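Local coordinates for protein Amy13K (Eubacterium rectale DSM 17629, PDB 6B3P) that binds malto-oligosaccharides, and so probably starch, through two family 26 carbohydrate-binding modules of a surface-anchored alpha-amylase, at residues A[30-35]-A[60-65]; A[38-44]-A[97-101]; A[173-178]-A[194-200]. All blocks are in the same frame, centred on the assembly; numbering follows the deposited sequence.

Contact 1 of 3, residues A[30-35]-A[60-65]. With GLC (alpha-D-glucopyranose), chain C; GLC (alpha-D-glucopyranose), chain B; FMT (formic acid), chain S.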
loop_
_atom_site.group_PDB
_atom_site.type_symbol
_atom_site.label_atom_id
_atom_site.label_comp_id
_atom_site.label_asym_id
_atom_site.label_seq_id
_atom_site.Cartn_x
_atom_site.Cartn_y
_atom_site.Cartn_z
ATOM N N TRP A 30 -0.216 23.275 -0.745
ATOM C CA TRP A 30 0.435 23.331 0.562
ATOM C C TRP A 30 -0.605 23.133 1.668
ATOM O O TRP A 30 -1.686 23.720 1.604
ATOM C CB TRP A 30 1.160 24.669 0.737
ATOM C CG TRP A 30 1.915 24.757 2.020
ATOM C CD1 TRP A 30 1.504 25.353 3.177
ATOM C CD2 TRP A 30 3.214 24.214 2.286
ATOM N NE1 TRP A 30 2.469 25.218 4.147
ATOM C CE2 TRP A 30 3.529 24.522 3.626
ATOM C CE3 TRP A 30 4.139 23.495 1.523
ATOM C CZ2 TRP A 30 4.732 24.139 4.216
ATOM C CZ3 TRP A 30 5.333 23.116 2.110
ATOM C CH2 TRP A 30 5.618 23.438 3.444
ATOM N N PRO A 31 -0.293 22.313 2.690
ATOM C CA PRO A 31 0.957 21.619 3.030
ATOM C C PRO A 31 1.164 20.250 2.374
ATOM O O PRO A 31 2.087 19.534 2.762
ATOM C CB PRO A 31 0.843 21.459 4.547
ATOM C CG PRO A 31 -0.617 21.283 4.775
ATOM C CD PRO A 31 -1.306 22.148 3.749
ATOM N N GLY A 32 0.331 19.891 1.402
ATOM C CA GLY A 32 0.467 18.612 0.725
ATOM C C GLY A 32 -0.395 17.533 1.350
ATOM O O GLY A 32 -1.473 17.816 1.871
ATOM N N LYS A 33 0.088 16.293 1.299
ATOM C CA LYS A 33 -0.682 15.147 1.773
ATOM C C LYS A 33 -0.266 14.703 3.171
ATOM O O LYS A 33 0.908 14.441 3.432
ATOM C CB LYS A 33 -0.536 13.977 0.802
ATOM C CG LYS A 33 -1.455 12.817 1.125
ATOM C CD LYS A 33 -1.462 11.783 0.020
ATOM C CE LYS A 33 -2.470 10.683 0.306
ATOM N NZ LYS A 33 -2.432 9.606 -0.719
ATOM N N THR A 34 -1.248 14.609 4.061
ATOM C CA THR A 34 -1.008 14.177 5.436
ATOM C C THR A 34 -0.477 12.751 5.461
ATOM O O THR A 34 -0.987 11.876 4.762
ATOM C CB THR A 34 -2.293 14.253 6.293
ATOM O OG1 THR A 34 -2.816 15.585 6.260
ATOM C CG2 THR A 34 -2.013 13.854 7.747
ATOM N N MET A 35 0.554 12.533 6.269
ATOM C CA MET A 35 1.156 11.215 6.422
ATOM C C MET A 35 0.557 10.509 7.632
ATOM O O MET A 35 0.465 11.083 8.717
ATOM C CB MET A 35 2.673 11.340 6.563
ATOM C CG MET A 35 3.309 12.208 5.490
ATOM S SD MET A 35 5.095 12.371 5.641
ATOM C CE MET A 35 5.636 10.753 5.100
ATOM N N ILE A 60 9.052 18.539 0.310
ATOM C CA ILE A 60 9.149 19.295 1.552
ATOM C C ILE A 60 8.303 18.620 2.621
ATOM O O ILE A 60 7.075 18.593 2.532
ATOM C CB ILE A 60 8.694 20.759 1.380
ATOM C CG1 ILE A 60 9.649 21.498 0.439
ATOM C CG2 ILE A 60 8.649 21.474 2.735
ATOM C CD1 ILE A 60 9.187 22.892 0.058
ATOM N N LEU A 61 8.976 18.059 3.619
ATOM C CA LEU A 61 8.307 17.512 4.791
ATOM C C LEU A 61 7.992 18.657 5.751
ATOM O O LEU A 61 8.814 19.550 5.954
ATOM C CB LEU A 61 9.179 16.449 5.461
ATOM C CG LEU A 61 9.435 15.194 4.619
ATOM C CD1 LEU A 61 10.617 14.404 5.164
ATOM C CD2 LEU A 61 8.186 14.322 4.571
ATOM N N ASN A 62 6.797 18.628 6.334
ATOM C CA ASN A 62 6.303 19.743 7.139
ATOM C C ASN A 62 5.335 19.254 8.216
ATOM O O ASN A 62 4.951 18.087 8.216
ATOM C CB ASN A 62 5.626 20.781 6.237
ATOM C CG ASN A 62 4.424 20.221 5.499
ATOM O OD1 ASN A 62 3.411 19.889 6.111
ATOM N ND2 ASN A 62 4.527 20.126 4.173
ATOM N N ASP A 63 4.939 20.142 9.127
ATOM C CA ASP A 63 4.009 19.767 10.193
ATOM C C ASP A 63 2.562 20.086 9.813
ATOM O O ASP A 63 1.772 20.535 10.644
ATOM C CB ASP A 63 4.385 20.453 11.517
ATOM C CG ASP A 63 4.383 21.969 11.429
ATOM O OD1 ASP A 63 4.044 22.527 10.365
ATOM O OD2 ASP A 63 4.720 22.608 12.448
ATOM N N ASP A 64 2.238 19.850 8.545
ATOM C CA ASP A 64 0.860 19.886 8.056
ATOM C C ASP A 64 0.186 21.250 8.228
ATOM O O ASP A 64 -0.974 21.330 8.635
ATOM C CB ASP A 64 0.033 18.803 8.759
ATOM C CG ASP A 64 -1.178 18.360 7.943
ATOM O OD1 ASP A 64 -1.328 18.800 6.784
ATOM O OD2 ASP A 64 -1.976 17.547 8.457
ATOM N N GLY A 65 0.913 22.317 7.913
ATOM C CA GLY A 65 0.329 23.646 7.858
ATOM C C GLY A 65 0.407 24.443 9.147
ATOM O O GLY A 65 -0.327 25.419 9.306
HETATM C C1 GLC C . 4.234 27.584 1.557
HETATM C C2 GLC C . 5.546 26.953 1.976
HETATM C C3 GLC C . 6.543 27.098 0.836
HETATM C C4 GLC C . 5.981 26.564 -0.467
HETATM C C5 GLC C . 4.627 27.175 -0.743
HETATM C C6 GLC C . 4.046 26.567 -2.010
HETATM O O2 GLC C . 6.015 27.515 3.179
HETATM O O3 GLC C . 7.727 26.428 1.126
HETATM O O4 GLC C . 6.875 26.818 -1.520
HETATM O O5 GLC C . 3.800 26.966 0.359
HETATM O O6 GLC C . 2.727 26.938 -2.274
HETATM C C1 GLC B . 7.594 25.694 -2.007
HETATM C C2 GLC B . 9.057 26.026 -2.140
HETATM C C3 GLC B . 9.327 26.918 -3.336
HETATM C C4 GLC B . 8.660 26.351 -4.580
HETATM C C5 GLC B . 7.206 26.009 -4.308
HETATM C C6 GLC B . 6.474 25.379 -5.488
HETATM O O2 GLC B . 9.460 26.609 -0.943
HETATM O O3 GLC B . 10.698 27.093 -3.521
HETATM O O4 GLC B . 8.798 27.301 -5.612
HETATM O O5 GLC B . 7.141 25.145 -3.214
HETATM O O6 GLC B . 5.119 25.112 -5.251
HETATM C C FMT S . -1.689 7.374 2.389
HETATM O O1 FMT S . -1.062 8.130 1.664
HETATM O O2 FMT S . -1.571 6.158 2.289
HETATM O O HOH W 1 -2.676 18.040 4.488
#

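Contact 2 of 3, residues A[38-44]-A[97-101]. With FMT (formic acid), chain U; EDO (1,2-ethanediol), chain J.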
loop_
_atom_site.group_PDB
_atom_site.type_symbol
_atom_site.label_atom_id
_atom_site.label_comp_id
_atom_site.label_asym_id
_atom_site.label_seq_id
_atom_site.Cartn_x
_atom_site.Cartn_y
_atom_site.Cartn_z
ATOM N N THR A 38 2.571 5.023 10.747
ATOM C CA THR A 38 2.983 3.783 10.105
ATOM C C THR A 38 2.652 2.574 10.972
ATOM O O THR A 38 3.046 2.511 12.137
ATOM C CB THR A 38 4.496 3.795 9.805
ATOM O OG1 THR A 38 4.834 4.993 9.097
ATOM C CG2 THR A 38 4.892 2.585 8.978
ATOM N N ALA A 39 1.933 1.614 10.396
ATOM C CA ALA A 39 1.568 0.396 11.111
ATOM C C ALA A 39 2.810 -0.415 11.453
ATOM O O ALA A 39 3.569 -0.805 10.566
ATOM C CB ALA A 39 0.599 -0.443 10.285
ATOM N N GLY A 40 3.015 -0.653 12.745
ATOM C CA GLY A 40 4.096 -1.505 13.207
ATOM C C GLY A 40 5.424 -0.789 13.376
ATOM O O GLY A 40 6.453 -1.433 13.581
ATOM N N HIS A 41 5.406 0.539 13.296
ATOM C CA HIS A 41 6.632 1.326 13.379
ATOM C C HIS A 41 6.391 2.645 14.102
ATOM O O HIS A 41 6.105 3.668 13.480
ATOM C CB HIS A 41 7.196 1.567 11.976
ATOM C CG HIS A 41 7.589 0.306 11.269
ATOM N ND1 HIS A 41 8.659 -0.465 11.668
ATOM C CD2 HIS A 41 7.043 -0.328 10.205
ATOM C CE1 HIS A 41 8.762 -1.516 10.874
ATOM N NE2 HIS A 41 7.793 -1.457 9.979
ATOM N N GLU A 42 6.513 2.600 15.425
ATOM C CA GLU A 42 6.289 3.765 16.273
ATOM C C GLU A 42 7.230 4.906 15.914
ATOM O O GLU A 42 8.436 4.707 15.776
ATOM C CB GLU A 42 6.470 3.391 17.746
ATOM C CG GLU A 42 6.086 4.496 18.717
ATOM C CD GLU A 42 6.361 4.123 20.161
ATOM O OE1 GLU A 42 6.998 3.075 20.397
ATOM O OE2 GLU A 42 5.942 4.880 21.061
ATOM N N GLY A 43 6.669 6.101 15.766
ATOM C CA GLY A 43 7.451 7.283 15.461
ATOM C C GLY A 43 7.514 7.599 13.976
ATOM O O GLY A 43 7.928 8.693 13.594
ATOM N N TRP A 44 7.105 6.644 13.143
ATOM C CA TRP A 44 7.125 6.816 11.688
ATOM C C TRP A 44 5.753 7.190 11.137
ATOM O O TRP A 44 4.722 6.814 11.700
ATOM C CB TRP A 44 7.607 5.538 11.001
ATOM C CG TRP A 44 9.062 5.234 11.205
ATOM C CD1 TRP A 44 9.632 4.634 12.290
ATOM C CD2 TRP A 44 10.132 5.506 10.290
ATOM N NE1 TRP A 44 10.990 4.520 12.110
ATOM C CE2 TRP A 44 11.321 5.047 10.890
ATOM C CE3 TRP A 44 10.199 6.094 9.023
ATOM C CZ2 TRP A 44 12.562 5.155 10.265
ATOM C CZ3 TRP A 44 11.433 6.203 8.406
ATOM C CH2 TRP A 44 12.596 5.736 9.027
ATOM N N ALA A 97 16.524 -2.400 8.434
ATOM C CA ALA A 97 16.686 -3.848 8.536
ATOM C C ALA A 97 15.461 -4.590 9.085
ATOM O O ALA A 97 15.125 -5.674 8.608
ATOM C CB ALA A 97 17.894 -4.160 9.398
ATOM N N ASP A 98 14.803 -3.979 10.067
ATOM C CA ASP A 98 13.721 -4.615 10.813
ATOM C C ASP A 98 12.365 -4.555 10.107
ATOM O O ASP A 98 11.407 -5.191 10.546
ATOM C CB ASP A 98 13.596 -3.965 12.194
ATOM C CG ASP A 98 13.328 -2.470 12.112
ATOM O OD1 ASP A 98 14.239 -1.719 11.701
ATOM O OD2 ASP A 98 12.207 -2.046 12.461
ATOM N N TRP A 99 12.286 -3.799 9.016
ATOM C CA TRP A 99 11.022 -3.616 8.300
ATOM C C TRP A 99 10.714 -4.819 7.412
ATOM O O TRP A 99 11.613 -5.397 6.798
ATOM C CB TRP A 99 11.053 -2.346 7.448
ATOM C CG TRP A 99 10.921 -1.070 8.231
ATOM C CD1 TRP A 99 11.618 -0.717 9.351
ATOM C CD2 TRP A 99 10.043 0.028 7.943
ATOM N NE1 TRP A 99 11.229 0.532 9.777
ATOM C CE2 TRP A 99 10.265 1.010 8.930
ATOM C CE3 TRP A 99 9.095 0.277 6.945
ATOM C CZ2 TRP A 99 9.571 2.220 8.950
ATOM C CZ3 TRP A 99 8.404 1.479 6.969
ATOM C CH2 TRP A 99 8.648 2.435 7.963
ATOM N N LYS A 100 9.437 -5.190 7.358
ATOM C CA LYS A 100 8.961 -6.242 6.464
ATOM C C LYS A 100 8.121 -5.644 5.344
ATOM O O LYS A 100 7.757 -4.467 5.390
ATOM C CB LYS A 100 8.127 -7.275 7.224
ATOM C CG LYS A 100 8.789 -7.849 8.454
ATOM C CD LYS A 100 9.844 -8.872 8.093
ATOM C CE LYS A 100 10.345 -9.607 9.327
ATOM N NZ LYS A 100 9.243 -10.288 10.068
ATOM N N TYR A 101 7.809 -6.465 4.347
ATOM C CA TYR A 101 6.897 -6.071 3.281
ATOM C C TYR A 101 5.505 -6.592 3.582
ATOM O O TYR A 101 5.239 -7.789 3.470
ATOM C CB TYR A 101 7.392 -6.585 1.934
ATOM C CG TYR A 101 8.660 -5.901 1.504
ATOM C CD1 TYR A 101 9.898 -6.411 1.859
ATOM C CD2 TYR A 101 8.618 -4.726 0.768
ATOM C CE1 TYR A 101 11.062 -5.781 1.479
ATOM C CE2 TYR A 101 9.777 -4.086 0.385
ATOM C CZ TYR A 101 10.997 -4.616 0.746
ATOM O OH TYR A 101 12.157 -3.986 0.363
HETATM C C FMT U . 1.739 1.369 7.027
HETATM O O1 FMT U . 0.825 1.979 7.576
HETATM O O2 FMT U . 2.485 1.919 6.222
HETATM C C1 EDO J . 6.148 -4.721 10.571
HETATM O O1 EDO J . 7.386 -4.938 9.881
HETATM C C2 EDO J . 5.173 -5.842 10.229
HETATM O O2 EDO J . 5.684 -7.107 10.664
HETATM O O HOH W 2 7.143 -3.250 7.882
#

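Contact 3 of 3, residues A[173-178]-A[194-200]. With GLC (alpha-D-glucopyranose), chain D; GLC (alpha-D-glucopyranose), chain E; FMT (formic acid), chain O.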
loop_
_atom_site.group_PDB
_atom_site.type_symbol
_atom_site.label_atom_id
_atom_site.label_comp_id
_atom_site.label_asym_id
_atom_site.label_seq_id
_atom_site.Cartn_x
_atom_site.Cartn_y
_atom_site.Cartn_z
ATOM N N THR A 173 -17.472 -20.242 -6.610
ATOM C CA THR A 173 -17.276 -18.822 -6.900
ATOM C C THR A 173 -15.867 -18.382 -6.515
ATOM O O THR A 173 -15.433 -18.564 -5.379
ATOM C CB THR A 173 -18.309 -17.941 -6.163
ATOM O OG1 THR A 173 -19.633 -18.383 -6.483
ATOM C CG2 THR A 173 -18.161 -16.475 -6.566
ATOM N N GLN A 174 -15.156 -17.803 -7.478
ATOM C CA GLN A 174 -13.796 -17.330 -7.254
ATOM C C GLN A 174 -13.455 -16.184 -8.199
ATOM O O GLN A 174 -14.130 -15.982 -9.208
ATOM C CB GLN A 174 -12.792 -18.472 -7.438
ATOM C CG GLN A 174 -12.639 -18.940 -8.883
ATOM C CD GLN A 174 -11.616 -20.049 -9.034
ATOM O OE1 GLN A 174 -10.562 -19.860 -9.641
ATOM N NE2 GLN A 174 -11.925 -21.217 -8.486
ATOM N N THR A 175 -12.401 -15.444 -7.870
ATOM C CA THR A 175 -11.922 -14.359 -8.720
ATOM C C THR A 175 -10.998 -14.891 -9.807
ATOM O O THR A 175 -10.585 -16.051 -9.771
ATOM C CB THR A 175 -11.154 -13.292 -7.906
ATOM O OG1 THR A 175 -9.968 -13.872 -7.348
ATOM C CG2 THR A 175 -12.016 -12.735 -6.785
ATOM N N ASP A 176 -10.674 -14.037 -10.772
ATOM C CA ASP A 176 -9.557 -14.295 -11.669
ATOM C C ASP A 176 -8.281 -14.354 -10.847
ATOM O O ASP A 176 -8.267 -13.959 -9.680
ATOM C CB ASP A 176 -9.424 -13.203 -12.734
ATOM C CG ASP A 176 -10.590 -13.173 -13.699
ATOM O OD1 ASP A 176 -11.128 -14.251 -14.021
ATOM O OD2 ASP A 176 -10.959 -12.066 -14.146
ATOM N N ASN A 177 -7.205 -14.835 -11.455
ATOM C CA ASN A 177 -5.890 -14.699 -10.853
ATOM C C ASN A 177 -5.572 -13.234 -10.603
ATOM O O ASN A 177 -5.630 -12.422 -11.525
ATOM C CB ASN A 177 -4.814 -15.293 -11.748
ATOM C CG ASN A 177 -4.868 -16.799 -11.812
ATOM O OD1 ASN A 177 -5.796 -17.434 -11.305
ATOM N ND2 ASN A 177 -3.861 -17.381 -12.447
ATOM N N ILE A 178 -5.238 -12.905 -9.361
ATOM C CA ILE A 178 -4.817 -11.553 -9.011
ATOM C C ILE A 178 -3.299 -11.517 -8.910
ATOM O O ILE A 178 -2.723 -12.115 -8.008
ATOM C CB ILE A 178 -5.437 -11.090 -7.680
ATOM C CG1 ILE A 178 -6.965 -11.169 -7.742
ATOM C CG2 ILE A 178 -4.998 -9.662 -7.354
ATOM C CD1 ILE A 178 -7.615 -11.286 -6.387
ATOM N N THR A 194 -15.759 -11.358 -9.791
ATOM C CA THR A 194 -15.454 -12.781 -9.806
ATOM C C THR A 194 -14.853 -13.124 -11.166
ATOM O O THR A 194 -14.501 -12.222 -11.928
ATOM C CB THR A 194 -16.709 -13.635 -9.531
ATOM O OG1 THR A 194 -17.757 -13.260 -10.434
ATOM C CG2 THR A 194 -17.181 -13.434 -8.097
ATOM N N LYS A 195 -14.726 -14.414 -11.464
ATOM C CA LYS A 195 -14.115 -14.863 -12.713
ATOM C C LYS A 195 -14.735 -14.172 -13.922
ATOM O O LYS A 195 -15.957 -14.145 -14.074
ATOM C CB LYS A 195 -14.254 -16.378 -12.863
ATOM C CG LYS A 195 -13.338 -16.984 -13.914
ATOM C CD LYS A 195 -11.980 -17.338 -13.336
ATOM C CE LYS A 195 -11.046 -17.870 -14.409
ATOM N NZ LYS A 195 -9.779 -18.399 -13.835
ATOM N N GLY A 196 -13.883 -13.610 -14.775
ATOM C CA GLY A 196 -14.336 -12.894 -15.951
ATOM C C GLY A 196 -14.588 -11.420 -15.686
ATOM O O GLY A 196 -14.622 -10.618 -16.620
ATOM N N ASP A 197 -14.754 -11.059 -14.416
ATOM C CA ASP A 197 -15.152 -9.702 -14.052
ATOM C C ASP A 197 -14.360 -9.170 -12.854
ATOM O O ASP A 197 -14.851 -8.337 -12.092
ATOM C CB ASP A 197 -16.656 -9.669 -13.751
ATOM C CG ASP A 197 -17.213 -8.259 -13.675
ATOM O OD1 ASP A 197 -16.723 -7.377 -14.411
ATOM O OD2 ASP A 197 -18.143 -8.033 -12.872
ATOM N N THR A 198 -13.130 -9.647 -12.698
ATOM C CA THR A 198 -12.289 -9.240 -11.577
ATOM C C THR A 198 -11.554 -7.936 -11.883
ATOM O O THR A 198 -10.882 -7.819 -12.909
ATOM C CB THR A 198 -11.260 -10.333 -11.223
ATOM O OG1 THR A 198 -11.944 -11.555 -10.916
ATOM C CG2 THR A 198 -10.410 -9.921 -10.023
ATOM N N THR A 199 -11.690 -6.966 -10.982
ATOM C CA THR A 199 -11.032 -5.669 -11.117
ATOM C C THR A 199 -10.159 -5.376 -9.897
ATOM O O THR A 199 -10.602 -5.529 -8.759
ATOM C CB THR A 199 -12.057 -4.531 -11.286
ATOM O OG1 THR A 199 -13.034 -4.899 -12.268
ATOM C CG2 THR A 199 -11.366 -3.247 -11.717
ATOM N N VAL A 200 -8.922 -4.952 -10.149
ATOM C CA VAL A 200 -7.972 -4.630 -9.085
ATOM C C VAL A 200 -7.683 -3.129 -9.050
ATOM O O VAL A 200 -7.229 -2.555 -10.041
ATOM C CB VAL A 200 -6.642 -5.394 -9.262
ATOM C CG1 VAL A 200 -5.689 -5.088 -8.110
ATOM C CG2 VAL A 200 -6.894 -6.892 -9.358
HETATM C C1 GLC D . -4.738 -21.442 -9.228
HETATM C C2 GLC D . -4.660 -20.654 -10.505
HETATM C C3 GLC D . -3.662 -21.276 -11.450
HETATM C C4 GLC D . -2.340 -21.473 -10.765
HETATM C C5 GLC D . -2.534 -22.276 -9.506
HETATM C C6 GLC D . -1.230 -22.490 -8.771
HETATM O O2 GLC D . -5.936 -20.564 -11.083
HETATM O O3 GLC D . -3.476 -20.445 -12.553
HETATM O O4 GLC D . -1.413 -22.066 -11.666
HETATM O O5 GLC D . -3.450 -21.600 -8.682
HETATM O O6 GLC D . -1.356 -23.305 -7.634
HETATM C C1 GLC E . -8.486 -24.751 -7.715
HETATM C C2 GLC E . -8.802 -23.404 -8.344
HETATM C C3 GLC E . -7.726 -22.948 -9.275
HETATM C C4 GLC E . -6.404 -23.005 -8.575
HETATM C C5 GLC E . -6.158 -24.387 -8.013
HETATM C C6 GLC E . -4.860 -24.466 -7.255
HETATM O O1 GLC E . -8.631 -25.838 -8.634
HETATM O O2 GLC E . -9.989 -23.457 -9.065
HETATM O O3 GLC E . -7.953 -21.623 -9.695
HETATM O O4 GLC E . -5.404 -22.660 -9.504
HETATM O O5 GLC E . -7.194 -24.704 -7.146
HETATM O O6 GLC E . -4.543 -25.773 -6.889
HETATM C C FMT O . -17.007 -17.398 -10.277
HETATM O O1 FMT O . -16.357 -18.431 -10.436
HETATM O O2 FMT O . -17.170 -16.586 -11.187
HETATM O O HOH W 3 -8.771 -17.786 -10.939
HETATM O O HOH W 4 -11.654 -9.765 -15.652
HETATM O O HOH W 5 -8.970 -9.614 -13.928
HETATM O O HOH W 6 -7.356 -15.998 -14.281
#

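Contact 1 of 3, residues A[30-35]-A[60-65]
The amide of Asn-62 is used at both ends: ND2 donates to Pro-31 O at 2.9 Å, nearly straight at 165°, and OD1 accepts from the backbone N of Asp-64 at 2.7 Å, on a lone pair in the carbonyl plane. The second bond closes an Asx turn. To reach both, CG stands between the backbone N and carbonyl carbon (chi1 62°). Held at its two ends, the amide is fixed in rotation, and its grip falls on the residue that follows the cis peptide bond between Trp-30 and Pro-31. The same ND2 lies over one face of the Trp-30 indole, 3.6 Å from CH2, while Ile-60 CG2 meets the ring edge in plane. On the opposite face a glucose stacks with its C2 3.4 Å above the ring plane, over the centre, as sugar-binding platforms do; Trp-30 and Ile-60 belong to the glycan pocket. Beyond the proline, Asp-64 OD1 touches Pro-31 CG and takes a bond from a water (2.8 Å from OD1) that also donates to Gly-32 O and accepts from Thr-34 OG1. Farther in, Met-35 SD packs on Leu-61 CD2 at 3.8 Å. Segment 30-35 leads into strand 33-37 and segment 60-65 runs off the end of strand 57-62; between these strands runs strand 16-20, bonding through Ala-17 to Lys-33 and through Ala-16 to Asn-62.

Contact 2 of 3, residues A[38-44]-A[97-101]
Two consecutive type II beta turns, Thr-38 to His-41 and His-41 to Trp-44, shape the loop between strands 33-37 and 44-50, and Thr-38 N bonds to Trp-44 O at its base; the closest CA pair across the contact, His-41 and Trp-99, is 8.3 Å apart, so side chains do the joining. They form an aromatic cluster between the loop of one starch-binding module and the chain leading into strand 101-108. The imidazole of His-41 lies flat over the five-membered ring of Trp-99, centroids 3.5 Å apart and planes at 9°, a face-to-face stack. His-41 CG is anti to its carbonyl carbon (chi1 -63°), which turns the ring toward the indole. Trp-44 meets the same indole differently: the edge of Trp-99 points at its face, planes at 77°, with CZ2 of Trp-99 3.6 Å from CD2 of Trp-44. Thr-38 CG2 adds a lighter touch, 3.9 Å from Trp-99 CH2. Trp-86 also meets both indoles, edge-to-face with Trp-99. Replacing Trp-99 by a leucine would probably leave the His-41 imidazole without its stacking partner and open a gap beside the Trp-44 face. At the edge of the imidazole, in its plane, one water sits 2.8 Å from His-41 NE2 and donates to Lys-100 O, also at 2.8 Å.

Contact 3 of 3, residues A[173-178]-A[194-200]
Asp-176 lies against the type II beta turn Thr-194 to Asp-197, and this pairing ties the sugar-binding loop of the second starch-binding module to the loop before strand 199-201. With CG anti to its carbonyl carbon (chi1 -66°), the carboxylate reaches the turn, where OD1 accepts from Gly-196 N at 2.9 Å on its syn side, out of the carboxylate plane. The side chain of Thr-198 slides past it in the opposite direction, and Thr-198 OG1 takes the Asp-176 N-H at 2.8 Å, almost straight at 170°, while donating weakly to Thr-194 O. Lys-195 bends at chi2 (87°), which lays its CD 3.3 Å from Asp-176 OD1; its NZ stays beyond salt-bridge range and donates to a water with Thr-175 O and Asn-177 OD1 among the acceptors it can reach. A backbone bond from Lys-195 N to Gln-174 O completes the polar seam, and a methyl contact lies at each end, Thr-173 CG2 on Thr-194 CG2 and Ile-178 CG2 on Val-200 CG2. Gln-174 CG stands between the backbone N and carbonyl carbon, and the chain runs extended from there, carrying the amide to one glucose: OE1 accepts from its O3, and NE2 donates to its O2 at 3.0 Å. Asn-177 OD1 accepts from O2 of the other glucose at 3.1 Å, while Asn-177 ND2 donates to that sugar's O3 at 3.1 Å.

In the fold
Contacts 1 and 2 interleave along the chain, with segments 30-35 and 38-44 both near strand 33-37 of the eight-stranded mixed sheet, while contact 3 comes later, in series, where the loop before strand 178-180 meets the loop before strand 199-201, edge strands of two different four-stranded sheets. Centres lie about 20 Å apart for contacts 1 and 2, 38 Å for contacts 1 and 3, and 31 Å for contacts 2 and 3. Contacts 1 and 3 each include residues of a glycan pocket, one per family 26 module, whereas contact 2 joins a loop of the first module to the chain entering strand 101-108. The two sugar sites thus lie far apart, on opposite sides of the chain's centre, and could each meet a starch chain.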